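Local coordinates for putative uncharacterized protein lp_3323 (Lactobacillus plantarum, PDB 3DC7) that is of unknown function but belongs to the GDSL-like lipase/acylhydrolase family and so probably hydrolyses ester bonds or related acyl linkages, at residues D29-N34 with A87-V92. Numbering follows the deposited sequence.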
loop_
_atom_site.group_PDB
_atom_site.type_symbol
_atom_site.label_atom_id
_atom_site.label_comp_id
_atom_site.label_asym_id
_atom_site.label_seq_id
_atom_site.Cartn_x
_atom_site.Cartn_y
_atom_site.Cartn_z
ATOM N N ASP A 29 8.740 -21.573 -6.033
ATOM C CA ASP A 29 9.774 -22.443 -5.495
ATOM C C ASP A 29 9.137 -23.587 -4.696
ATOM O O ASP A 29 8.075 -24.078 -5.079
ATOM C CB ASP A 29 10.809 -21.638 -4.691
ATOM C CG ASP A 29 10.170 -20.600 -3.747
ATOM O OD1 ASP A 29 9.260 -20.964 -2.956
ATOM O OD2 ASP A 29 10.591 -19.413 -3.787
ATOM N N SER A 30 9.775 -24.019 -3.610
ATOM C CA SER A 30 9.285 -25.160 -2.833
ATOM C C SER A 30 7.968 -24.916 -2.081
ATOM O O SER A 30 7.227 -25.865 -1.778
ATOM C CB SER A 30 10.335 -25.595 -1.826
ATOM O OG SER A 30 9.845 -26.708 -1.101
ATOM N N ILE A 31 7.704 -23.653 -1.754
ATOM C CA ILE A 31 6.475 -23.249 -1.082
ATOM C C ILE A 31 5.265 -23.460 -2.011
ATOM O O ILE A 31 4.165 -23.720 -1.552
ATOM C CB ILE A 31 6.599 -21.785 -0.584
ATOM C CG1 ILE A 31 7.869 -21.644 0.282
ATOM C CG2 ILE A 31 5.345 -21.344 0.181
ATOM C CD1 ILE A 31 8.260 -20.206 0.658
ATOM N N THR A 32 5.503 -23.371 -3.319
ATOM C CA THR A 32 4.519 -23.675 -4.356
ATOM C C THR A 32 4.618 -25.136 -4.859
ATOM O O THR A 32 3.609 -25.747 -5.176
ATOM C CB THR A 32 4.676 -22.685 -5.539
ATOM O OG1 THR A 32 4.513 -21.347 -5.064
ATOM C CG2 THR A 32 3.642 -22.932 -6.627
ATOM N N ALA A 33 5.828 -25.689 -4.928
ATOM C CA ALA A 33 6.051 -27.031 -5.510
ATOM C C ALA A 33 5.302 -28.146 -4.787
ATOM O O ALA A 33 5.227 -28.152 -3.555
ATOM C CB ALA A 33 7.530 -27.354 -5.556
ATOM N N ASN A 34 4.758 -29.086 -5.557
ATOM C CA ASN A 34 4.036 -30.234 -4.997
ATOM C C ASN A 34 4.917 -31.092 -4.059
ATOM O O ASN A 34 4.429 -31.627 -3.061
ATOM C CB ASN A 34 3.416 -31.077 -6.127
ATOM C CG ASN A 34 2.635 -32.294 -5.615
ATOM O OD1 ASN A 34 1.913 -32.222 -4.612
ATOM N ND2 ASN A 34 2.776 -33.422 -6.317
ATOM N N ALA A 87 0.167 -16.369 -10.915
ATOM C CA ALA A 87 0.798 -15.964 -9.676
ATOM C C ALA A 87 2.284 -16.350 -9.683
ATOM O O ALA A 87 2.650 -17.472 -10.068
ATOM C CB ALA A 87 0.089 -16.602 -8.510
ATOM N N VAL A 88 3.133 -15.409 -9.278
ATOM C CA VAL A 88 4.557 -15.680 -9.103
ATOM C C VAL A 88 4.949 -15.503 -7.645
ATOM O O VAL A 88 4.714 -14.448 -7.046
ATOM C CB VAL A 88 5.441 -14.797 -10.004
ATOM C CG1 VAL A 88 6.925 -15.128 -9.803
ATOM C CG2 VAL A 88 5.024 -14.953 -11.467
ATOM N N PHE A 89 5.537 -16.549 -7.081
ATOM C CA PHE A 89 5.884 -16.572 -5.671
ATOM C C PHE A 89 7.385 -16.889 -5.539
ATOM O O PHE A 89 7.791 -18.043 -5.396
ATOM C CB PHE A 89 4.987 -17.599 -4.967
ATOM C CG PHE A 89 4.978 -17.506 -3.457
ATOM C CD1 PHE A 89 6.030 -16.921 -2.757
ATOM C CD2 PHE A 89 3.937 -18.057 -2.744
ATOM C CE1 PHE A 89 6.026 -16.873 -1.379
ATOM C CE2 PHE A 89 3.921 -18.018 -1.350
ATOM C CZ PHE A 89 4.961 -17.425 -0.668
ATOM N N GLY A 90 8.213 -15.856 -5.622
ATOM C CA GLY A 90 9.659 -16.048 -5.642
ATOM C C GLY A 90 10.461 -14.945 -4.978
ATOM O O GLY A 90 9.903 -13.924 -4.560
ATOM N N GLY A 91 11.773 -15.168 -4.874
ATOM C CA GLY A 91 12.692 -14.202 -4.285
ATOM C C GLY A 91 13.402 -14.683 -3.026
ATOM O O GLY A 91 14.484 -14.185 -2.698
ATOM N N VAL A 92 12.804 -15.636 -2.311
ATOM C CA VAL A 92 13.399 -16.077 -1.063
ATOM C C VAL A 92 14.670 -16.891 -1.302
ATOM O O VAL A 92 15.609 -16.810 -0.513
ATOM C CB VAL A 92 12.402 -16.802 -0.120
ATOM C CG1 VAL A 92 12.286 -18.286 -0.444
ATOM C CG2 VAL A 92 12.870 -16.627 1.318
HETATM O O HOH W 1 12.741 -17.948 -4.621
HETATM O O HOH W 2 7.017 -20.617 -4.036
#
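The nearest CA atoms across the contact are those of Asp29 and Gly90, 6.4 Å apart, and no direct hydrogen bond joins 29-34 to 87-92. Two waters bridge them instead. The first accepts from Gly91 N and donates to Asp29 OD2, 2.7 Å from that oxygen. The second has four partners: it accepts from Asp29 N and Thr32 OG1 and donates to Asp29 OD1 and to Phe89 O, the last at 3.0 Å. Asp29 CG sits between its backbone N and carbonyl carbon (chi1 45°), which turns OD1 to the N-H of Ile31 for a weak bond, while OD2 points to Gly90 and Val92. An alanine here would remove both acceptors and would probably leave the two waters less firmly held and the turn less tied to Phe89 and Gly91. Segment 29-34 leaves strand 24-28, and 87-92 runs off the end of its neighbour, strand 85-89, in the five-stranded parallel sheet of this SGNH-hydrolase fold. The GDS sequence ending at Ser30 matches the family's signature, in which the serine is usually the nucleophile. Ile31 CG2 makes an apolar contact 3.9 Å from Phe89 CE2, the two side chains crossing near a right angle. The Thr32 hydroxyl OG1 lies 3.8 Å from Phe89 CB and also hydrogen-bonds Tyr42 OH, whose ring meets that of Phe89. Val92 CG1 packs 3.9 Å from Asp29 OD2.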